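Local coordinates for protein CG4930 (Drosophila melanogaster, PDB 3ISM) that binds endonuclease G and inhibits its nuclease activity, at residues C[102-107]-C[144-149]; C[61-66]-C[93-98]; C[138-143]-C[165-170]. The protein carries 1 engineered substitution. One frame throughout, in Å; residues are numbered along the deposited sequence.

Contact 1. Residues C[102-107]-C[144-149]; sequences YDPTPY and SDLFDS
Pro104 turns its ring toward Leu146 and Phe147, touching each through carbon atoms; no hydrogen bond crosses between 102-107 and 144-149. Its CB comes in at the edge of the Phe147 ring, close to the ring plane, 3.8 Å from CE1, so the proline meets the aromatic rim rather than a face. Ser144 OG lies at the ring edge too. The proline and phenylalanine side chains run past each other in opposite directions. Phe147 reaches back toward the proline with its CG beside the backbone N and anti to the carbonyl carbon (chi1 -58°). On another part of the pyrrolidine, Pro104 CD meets Leu146 CD2 at 3.6 Å. Leu146 was modelled in two conformers, which makes this half of the contact less certain.

Ser144 braces the turn. Its OG accepts from Leu146 N at 3.2 Å, an ST turn with an N-H...O angle of 158°, inside a type I turn running from Ser144 to Phe147. The same hydroxyl is hydrogen-bonded to the carbonyl of Cys100, which ties the turn to helix 81-102, and it lies 4.0 Å from Pro104 CG. On the partner enzyme's side, Leu146 O is hydrogen-bonded to Arg70 of the CG8862 chain.

Asp103 leaves helical geometry (phi -166°), so the proline stands at the break between helix 81-102 and helix 104-120, where it also touches Cys139. Tyr107 packs back on helix 81-102, and the 144-149 loop lies against the junction of the two helices.

Contact 2. Residues C[61-66]-C[93-98]; sequences RTAAAA and EEYRGD
The Tyr95 hydroxyl has a polar and an apolar neighbour on helix 52-75: OH is hydrogen-bonded to Arg67 NH1, one turn along from Ala63, and lies 3.8 Å from Ala63 CB. No hydrogen bond links 61-66 with 93-98 themselves, so what joins the two helices here is the tyrosine ring laid against alanines. Ala63 CB makes the closest touch, 3.5 Å from Tyr95 CE1, on the ring half that carries the hydroxyl. Nearer the root of the side chain, Ala66 CB approaches Tyr95 CG obliquely at 4.2 Å. Ala63 O sits above one ring face, displaced toward the rim.

With CG anti to its own N (chi1 160°), Tyr95 sends its ring obliquely across the opposing helix, reaching Ala63 closely and Ala66 more loosely, its hydroxyl end by Ala63. The small methyl groups let the backbones come close, with the CA atoms of Ala63 and Tyr95 7.0 Å apart. Replacing Tyr95 by a leucine would probably leave Arg67 without its hydroxyl partner and open a gap beside Ala63.

Phe59 of helix 52-75 and Tyr107 also pack on Tyr95. All three touching residues are buried, so the chemistry implies an apolar helix-helix seam in which the Tyr95 hydroxyl is hydrogen-bonded to an arginine of the helix it packs against.

Contact 3. Residues C[138-143]-C[165-170]; sequences PCWSRD and APFAAS
This is an aromatic contact between two largely irregular pieces of chain: 138-143, in the loop after helix 124-132, and 165-170, the turn that leads into helix 168-173. Trp140 and Phe167 carry it. Their planes are inclined at 41° and the centroid of the indole six-membered ring is 4.5 Å from that of the phenyl ring, an oblique pairing that is neither a parallel stack nor a T-shape. Trp140 CZ2 lies over the centre of the Phe167 ring, 3.7 Å from CG, while Ala165 CB covers the opposite face. The phenylalanine is thus sandwiched, and its chi1 of 58°, with CG between the backbone N and carbonyl carbon, folds the ring back over Ala165. The indole in turn lies between the Phe167 ring and Arg142 CB, and the arginine, bent at chi2 and chi3, turns one guanidinium face to Trp140 CZ2.

A polar contact runs beside the rings. Arg142 NH2 donates to Ser170 OG at 3.3 Å, the oxygen lying near the guanidinium plane and the N-H...O angle being 166°. Since Arg142 was modelled in two conformers, this long bond belongs to one of them. Ser170 OG in turn donates to Phe167 O at 2.6 Å, so the hydroxyl links the arginine to the start of the helix.

Each side is also braced internally. Trp140 N donates to the syn lone pair of Asp143 OD1 at 2.8 Å, and Asp143 N returns a bond to Trp140 O. Pro153 and Pro154 pack on the indole as well. Phe167 belongs to a type I beta turn from Ala165 to Ala168, and the arrangement is that of a beta turn running directly into a short helix, packed by an aromatic pair against the 138-143 loop.

In the fold
The three contacts touch one another in one helix-and-loop region. Contacts 1 and 2, with centres about 14 Å apart, meet where Tyr107 CD1 packs 3.2 Å from Tyr95 CE2. Contacts 1 and 3, about 13 Å apart between centres, alternate along the chain, and Phe147 CZ lies 3.4 Å from Cys139 O. Contacts 2 and 3, about 20 Å apart between centres, are joined by the salt bridge from Arg96 NH2 to Asp143 OD2 at 2.9 Å. All three reach the CG8862 nuclease chain: Asp145, Asp98 and Glu94 form salt bridges with its arginines, and Ser141 O is hydrogen-bonded to its Arg134. A Tris molecule, probably from the crystallisation liquor, sits beside Pro104.

Contact 1. Residues C[102-107]-C[144-149]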
loop_
_atom_site.group_PDB
_atom_site.type_symbol
_atom_site.label_atom_id
_atom_site.label_comp_id
_atom_site.label_asym_id
_atom_site.label_seq_id
_atom_site.Cartn_x
_atom_site.Cartn_y
_atom_site.Cartn_z
ATOM N N TYR C 102 10.187 23.141 -13.417
ATOM C CA TYR C 102 8.973 23.775 -13.965
ATOM C C TYR C 102 8.959 24.005 -15.490
ATOM O O TYR C 102 7.924 23.803 -16.112
ATOM C CB TYR C 102 8.679 25.115 -13.285
ATOM C CG TYR C 102 8.447 25.050 -11.802
ATOM C CD1 TYR C 102 9.420 25.497 -10.918
ATOM C CD2 TYR C 102 7.257 24.552 -11.282
ATOM C CE1 TYR C 102 9.236 25.450 -9.559
ATOM C CE2 TYR C 102 7.057 24.486 -9.916
ATOM C CZ TYR C 102 8.050 24.946 -9.061
ATOM O OH TYR C 102 7.863 24.906 -7.711
ATOM N N ASP C 103 10.079 24.449 -16.079
ATOM C CA ASP C 103 10.051 24.992 -17.459
ATOM C C ASP C 103 11.441 25.138 -18.092
ATOM O O ASP C 103 11.963 26.259 -18.209
ATOM C CB ASP C 103 9.376 26.369 -17.422
ATOM C CG ASP C 103 8.632 26.720 -18.715
ATOM O OD1 ASP C 103 8.712 25.985 -19.731
ATOM O OD2 ASP C 103 7.963 27.773 -18.703
ATOM N N PRO C 104 12.063 24.018 -18.490
ATOM C CA PRO C 104 13.422 24.112 -19.024
ATOM C C PRO C 104 13.541 24.776 -20.391
ATOM O O PRO C 104 14.572 25.377 -20.672
ATOM C CB PRO C 104 13.877 22.640 -19.108
ATOM C CG PRO C 104 12.894 21.878 -18.295
ATOM C CD PRO C 104 11.613 22.620 -18.413
ATOM N N THR C 105 12.550 24.634 -21.245
ATOM C CA THR C 105 12.616 25.197 -22.580
ATOM C C THR C 105 12.951 26.683 -22.704
ATOM O O THR C 105 13.846 27.020 -23.392
ATOM C CB THR C 105 11.445 24.786 -23.446
ATOM O OG1 THR C 105 11.520 23.399 -23.674
ATOM C CG2 THR C 105 11.515 25.485 -24.757
ATOM N N PRO C 106 12.237 27.543 -22.013
ATOM C CA PRO C 106 12.515 28.969 -22.033
ATOM C C PRO C 106 13.907 29.199 -21.504
ATOM O O PRO C 106 14.582 29.979 -22.055
ATOM C CB PRO C 106 11.474 29.536 -21.096
ATOM C CG PRO C 106 10.413 28.595 -21.104
ATOM C CD PRO C 106 10.854 27.293 -21.637
ATOM N N TYR C 107 14.327 28.503 -20.460
ATOM C CA TYR C 107 15.674 28.663 -19.959
ATOM C C TYR C 107 16.697 28.209 -21.007
ATOM O O TYR C 107 17.621 28.897 -21.273
ATOM C CB TYR C 107 15.896 27.929 -18.637
ATOM C CG TYR C 107 17.265 28.120 -18.040
ATOM C CD1 TYR C 107 17.474 29.018 -17.044
ATOM C CD2 TYR C 107 18.339 27.399 -18.476
ATOM C CE1 TYR C 107 18.674 29.204 -16.526
ATOM C CE2 TYR C 107 19.548 27.579 -17.959
ATOM C CZ TYR C 107 19.724 28.482 -16.984
ATOM O OH TYR C 107 20.930 28.678 -16.456
ATOM N N SER C 144 17.466 17.240 -14.772
ATOM C CA SER C 144 16.016 17.465 -14.933
ATOM C C SER C 144 15.225 16.184 -15.241
ATOM O O SER C 144 15.645 15.394 -16.080
ATOM C CB SER C 144 15.780 18.516 -16.023
ATOM O OG SER C 144 14.408 18.663 -16.353
ATOM N N ASP C 145 14.088 15.975 -14.572
ATOM C CA ASP C 145 13.251 14.797 -14.880
ATOM C C ASP C 145 12.447 14.940 -16.184
ATOM O O ASP C 145 11.687 14.045 -16.568
ATOM C CB ASP C 145 12.372 14.337 -13.692
ATOM C CG ASP C 145 11.290 15.349 -13.282
ATOM O OD1 ASP C 145 11.152 16.433 -13.895
ATOM O OD2 ASP C 145 10.563 15.036 -12.310
ATOM N N LEU C 146 12.640 16.061 -16.863
ATOM C CA LEU C 146 12.029 16.292 -18.168
ATOM C C LEU C 146 12.856 15.695 -19.296
ATOM O O LEU C 146 12.450 15.740 -20.455
ATOM C CB LEU C 146 11.825 17.785 -18.408
ATOM C CG LEU C 146 10.627 18.333 -17.638
ATOM C CD1 LEU C 146 11.004 18.888 -16.265
ATOM C CD2 LEU C 146 9.975 19.382 -18.457
ATOM N N PHE C 147 14.017 15.132 -18.942
ATOM C CA PHE C 147 14.943 14.571 -19.911
ATOM C C PHE C 147 15.384 13.157 -19.489
ATOM O O PHE C 147 15.197 12.741 -18.334
ATOM C CB PHE C 147 16.185 15.474 -20.055
ATOM C CG PHE C 147 15.892 16.908 -20.473
ATOM C CD1 PHE C 147 15.544 17.875 -19.532
ATOM C CD2 PHE C 147 16.025 17.299 -21.809
ATOM C CE1 PHE C 147 15.292 19.216 -19.913
ATOM C CE2 PHE C 147 15.791 18.625 -22.201
ATOM C CZ PHE C 147 15.420 19.590 -21.246
ATOM N N ASP C 148 15.960 12.419 -20.436
ATOM C CA ASP C 148 16.508 11.079 -20.169
ATOM C C ASP C 148 17.770 10.826 -21.018
ATOM O O ASP C 148 18.204 11.705 -21.769
ATOM C CB ASP C 148 15.461 9.977 -20.383
ATOM C CG ASP C 148 14.981 9.876 -21.842
ATOM O OD1 ASP C 148 13.772 9.626 -22.039
ATOM O OD2 ASP C 148 15.792 10.047 -22.781
ATOM N N SER C 149 18.329 9.628 -20.901
ATOM C CA SER C 149 19.607 9.290 -21.527
ATOM C C SER C 149 19.596 9.224 -23.061
ATOM O O SER C 149 20.668 9.206 -23.678
ATOM C CB SER C 149 20.119 7.947 -20.987
ATOM O OG SER C 149 19.211 6.893 -21.300
#

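Contact 2. Residues C[61-66]-C[93-98]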
loop_
_atom_site.group_PDB
_atom_site.type_symbol
_atom_site.label_atom_id
_atom_site.label_comp_id
_atom_site.label_asym_id
_atom_site.label_seq_id
_atom_site.Cartn_x
_atom_site.Cartn_y
_atom_site.Cartn_z
ATOM N N ARG C 61 6.045 34.155 -15.430
ATOM C CA ARG C 61 6.241 35.559 -15.077
ATOM C C ARG C 61 7.374 35.787 -14.070
ATOM O O ARG C 61 8.043 36.803 -14.115
ATOM C CB ARG C 61 4.954 36.179 -14.528
ATOM C CG ARG C 61 3.853 36.433 -15.558
ATOM C CD ARG C 61 4.152 37.647 -16.445
ATOM N NE ARG C 61 4.232 38.913 -15.701
ATOM C CZ ARG C 61 3.178 39.645 -15.332
ATOM N NH1 ARG C 61 1.943 39.246 -15.620
ATOM N NH2 ARG C 61 3.358 40.779 -14.660
ATOM N N THR C 62 7.572 34.868 -13.140
ATOM C CA THR C 62 8.721 34.975 -12.244
ATOM C C THR C 62 10.049 34.742 -12.995
ATOM O O THR C 62 11.017 35.509 -12.844
ATOM C CB THR C 62 8.599 34.024 -11.024
ATOM O OG1 THR C 62 7.316 34.213 -10.401
ATOM C CG2 THR C 62 9.693 34.351 -10.009
ATOM N N ALA C 63 10.075 33.689 -13.813
ATOM C CA ALA C 63 11.218 33.386 -14.652
ATOM C C ALA C 63 11.626 34.581 -15.520
ATOM O O ALA C 63 12.815 34.887 -15.629
ATOM C CB ALA C 63 10.908 32.186 -15.534
ATOM N N ALA C 64 10.644 35.238 -16.139
ATOM C CA ALA C 64 10.906 36.339 -17.071
ATOM C C ALA C 64 11.503 37.530 -16.341
ATOM O O ALA C 64 12.403 38.207 -16.857
ATOM C CB ALA C 64 9.627 36.748 -17.832
ATOM N N ALA C 65 11.015 37.784 -15.134
ATOM C CA ALA C 65 11.583 38.843 -14.304
ATOM C C ALA C 65 13.027 38.518 -13.873
ATOM O O ALA C 65 13.900 39.399 -13.839
ATOM C CB ALA C 65 10.698 39.080 -13.086
ATOM N N ALA C 66 13.268 37.249 -13.551
ATOM C CA ALA C 66 14.606 36.799 -13.189
ATOM C C ALA C 66 15.579 36.958 -14.353
ATOM O O ALA C 66 16.674 37.469 -14.163
ATOM C CB ALA C 66 14.585 35.366 -12.687
ATOM N N GLU C 93 21.763 30.624 -10.834
ATOM C CA GLU C 93 21.777 29.303 -10.227
ATOM C C GLU C 93 20.427 28.908 -9.603
ATOM O O GLU C 93 19.906 27.835 -9.874
ATOM C CB GLU C 93 22.875 29.247 -9.167
ATOM C CG GLU C 93 23.168 27.860 -8.697
ATOM C CD GLU C 93 24.647 27.654 -8.373
ATOM O OE1 GLU C 93 25.365 28.644 -8.041
ATOM O OE2 GLU C 93 25.079 26.486 -8.461
ATOM N N GLU C 94 19.876 29.779 -8.762
ATOM C CA GLU C 94 18.553 29.548 -8.170
ATOM C C GLU C 94 17.472 29.425 -9.240
ATOM O O GLU C 94 16.660 28.486 -9.214
ATOM C CB GLU C 94 18.195 30.676 -7.200
ATOM C CG GLU C 94 16.894 30.470 -6.426
ATOM C CD GLU C 94 16.994 29.416 -5.339
ATOM O OE1 GLU C 94 18.098 29.198 -4.803
ATOM O OE2 GLU C 94 15.955 28.815 -5.005
ATOM N N TYR C 95 17.470 30.356 -10.189
ATOM C CA TYR C 95 16.468 30.320 -11.256
ATOM C C TYR C 95 16.552 29.019 -12.086
ATOM O O TYR C 95 15.522 28.350 -12.291
ATOM C CB TYR C 95 16.482 31.585 -12.113
ATOM C CG TYR C 95 15.837 31.411 -13.467
ATOM C CD1 TYR C 95 14.558 30.875 -13.590
ATOM C CD2 TYR C 95 16.506 31.776 -14.629
ATOM C CE1 TYR C 95 13.983 30.689 -14.836
ATOM C CE2 TYR C 95 15.922 31.608 -15.870
ATOM C CZ TYR C 95 14.664 31.067 -15.962
ATOM O OH TYR C 95 14.065 30.901 -17.180
ATOM N N ARG C 96 17.760 28.654 -12.525
ATOM C CA ARG C 96 17.973 27.400 -13.264
ATOM C C ARG C 96 17.458 26.145 -12.520
ATOM O O ARG C 96 16.893 25.234 -13.130
ATOM C CB ARG C 96 19.464 27.210 -13.569
ATOM C CG ARG C 96 19.757 25.987 -14.436
ATOM C CD ARG C 96 21.236 25.872 -14.758
ATOM N NE ARG C 96 21.477 24.907 -15.833
ATOM C CZ ARG C 96 21.525 23.588 -15.652
ATOM N NH1 ARG C 96 21.366 23.069 -14.436
ATOM N NH2 ARG C 96 21.755 22.790 -16.676
ATOM N N GLY C 97 17.679 26.112 -11.208
ATOM C CA GLY C 97 17.243 24.998 -10.372
ATOM C C GLY C 97 15.743 24.815 -10.431
ATOM O O GLY C 97 15.249 23.693 -10.446
ATOM N N ASP C 98 15.015 25.924 -10.466
ATOM C CA ASP C 98 13.564 25.880 -10.640
ATOM C C ASP C 98 13.162 25.545 -12.066
ATOM O O ASP C 98 12.230 24.762 -12.284
ATOM C CB ASP C 98 12.934 27.207 -10.211
ATOM C CG ASP C 98 12.980 27.400 -8.717
ATOM O OD1 ASP C 98 12.911 26.390 -7.997
ATOM O OD2 ASP C 98 13.101 28.542 -8.252
#

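Contact 3. Residues C[138-143]-C[165-170]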
loop_
_atom_site.group_PDB
_atom_site.type_symbol
_atom_site.label_atom_id
_atom_site.label_comp_id
_atom_site.label_asym_id
_atom_site.label_seq_id
_atom_site.Cartn_x
_atom_site.Cartn_y
_atom_site.Cartn_z
ATOM N N PRO C 138 22.144 24.655 -20.750
ATOM C CA PRO C 138 20.837 24.016 -20.869
ATOM C C PRO C 138 20.588 22.890 -19.858
ATOM O O PRO C 138 21.504 22.129 -19.502
ATOM C CB PRO C 138 20.848 23.465 -22.301
ATOM C CG PRO C 138 21.761 24.391 -23.041
ATOM C CD PRO C 138 22.861 24.678 -22.041
ATOM N N CYS C 139 19.351 22.820 -19.387
ATOM C CA CYS C 139 18.893 21.721 -18.576
ATOM C C CYS C 139 18.889 20.465 -19.450
ATOM O O CYS C 139 18.604 20.549 -20.652
ATOM C CB CYS C 139 17.476 22.001 -18.057
ATOM S SG CYS C 139 17.259 23.687 -17.339
ATOM N N TRP C 140 19.217 19.329 -18.841
ATOM C CA TRP C 140 19.256 18.032 -19.530
ATOM C C TRP C 140 19.101 16.868 -18.540
ATOM O O TRP C 140 18.743 17.092 -17.388
ATOM C CB TRP C 140 20.534 17.882 -20.377
ATOM C CG TRP C 140 21.842 17.785 -19.646
ATOM C CD1 TRP C 140 22.411 18.737 -18.851
ATOM C CD2 TRP C 140 22.787 16.702 -19.710
ATOM N NE1 TRP C 140 23.640 18.306 -18.397
ATOM C CE2 TRP C 140 23.898 17.066 -18.921
ATOM C CE3 TRP C 140 22.794 15.454 -20.353
ATOM C CZ2 TRP C 140 25.004 16.220 -18.744
ATOM C CZ3 TRP C 140 23.880 14.619 -20.178
ATOM C CH2 TRP C 140 24.975 15.004 -19.380
ATOM N N SER C 141 19.389 15.634 -18.959
ATOM C CA SER C 141 19.112 14.493 -18.066
ATOM C C SER C 141 19.961 14.430 -16.786
ATOM O O SER C 141 19.633 13.695 -15.855
ATOM C CB SER C 141 19.134 13.153 -18.814
ATOM O OG SER C 141 20.412 12.885 -19.343
ATOM N N ARG C 142 21.039 15.202 -16.735
ATOM C CA ARG C 142 21.861 15.239 -15.534
ATOM C C ARG C 142 21.102 15.932 -14.408
ATOM O O ARG C 142 21.243 15.558 -13.244
ATOM C CB ARG C 142 23.185 15.954 -15.815
ATOM C CG ARG C 142 24.274 15.796 -14.761
ATOM C CD ARG C 142 24.745 14.366 -14.583
ATOM N NE ARG C 142 25.195 13.715 -15.814
ATOM C CZ ARG C 142 26.458 13.678 -16.236
ATOM N NH1 ARG C 142 27.422 14.278 -15.540
ATOM N NH2 ARG C 142 26.756 13.043 -17.363
ATOM N N ASP C 143 20.281 16.914 -14.764
ATOM C CA ASP C 143 19.654 17.770 -13.761
ATOM C C ASP C 143 18.126 17.909 -13.834
ATOM O O ASP C 143 17.541 18.631 -13.025
ATOM C CB ASP C 143 20.339 19.160 -13.804
ATOM C CG ASP C 143 20.607 19.645 -15.240
ATOM O OD1 ASP C 143 19.706 19.506 -16.096
ATOM O OD2 ASP C 143 21.713 20.167 -15.515
ATOM N N ALA C 165 32.516 21.115 -21.964
ATOM C CA ALA C 165 31.596 20.756 -20.894
ATOM C C ALA C 165 32.354 19.975 -19.813
ATOM O O ALA C 165 33.134 19.082 -20.145
ATOM C CB ALA C 165 30.459 19.924 -21.456
ATOM N N PRO C 166 32.162 20.331 -18.523
ATOM C CA PRO C 166 32.814 19.590 -17.430
ATOM C C PRO C 166 32.423 18.113 -17.422
ATOM O O PRO C 166 33.202 17.277 -16.961
ATOM C CB PRO C 166 32.275 20.263 -16.168
ATOM C CG PRO C 166 31.838 21.596 -16.616
ATOM C CD PRO C 166 31.334 21.433 -18.007
ATOM N N PHE C 167 31.237 17.808 -17.951
ATOM C CA PHE C 167 30.778 16.432 -18.081
ATOM C C PHE C 167 31.203 15.722 -19.372
ATOM O O PHE C 167 30.817 14.564 -19.601
ATOM C CB PHE C 167 29.261 16.373 -17.957
ATOM C CG PHE C 167 28.528 17.208 -18.971
ATOM C CD1 PHE C 167 27.955 18.410 -18.607
ATOM C CD2 PHE C 167 28.387 16.779 -20.285
ATOM C CE1 PHE C 167 27.269 19.177 -19.536
ATOM C CE2 PHE C 167 27.701 17.544 -21.219
ATOM C CZ PHE C 167 27.134 18.740 -20.841
ATOM N N ALA C 168 31.972 16.397 -20.223
ATOM C CA ALA C 168 32.348 15.818 -21.523
ATOM C C ALA C 168 33.041 14.463 -21.386
ATOM O O ALA C 168 32.683 13.512 -22.088
ATOM C CB ALA C 168 33.198 16.780 -22.336
ATOM N N ALA C 169 34.016 14.380 -20.479
ATOM C CA ALA C 169 34.770 13.136 -20.262
ATOM C C ALA C 169 33.873 11.987 -19.817
ATOM O O ALA C 169 34.056 10.858 -20.271
ATOM C CB ALA C 169 35.900 13.350 -19.265
ATOM N N SER C 170 32.900 12.294 -18.950
ATOM C CA SER C 170 31.920 11.311 -18.464
ATOM C C SER C 170 31.075 10.706 -19.582
ATOM O O SER C 170 30.807 9.507 -19.564
ATOM C CB SER C 170 31.005 11.904 -17.377
ATOM O OG SER C 170 29.961 12.721 -17.917
#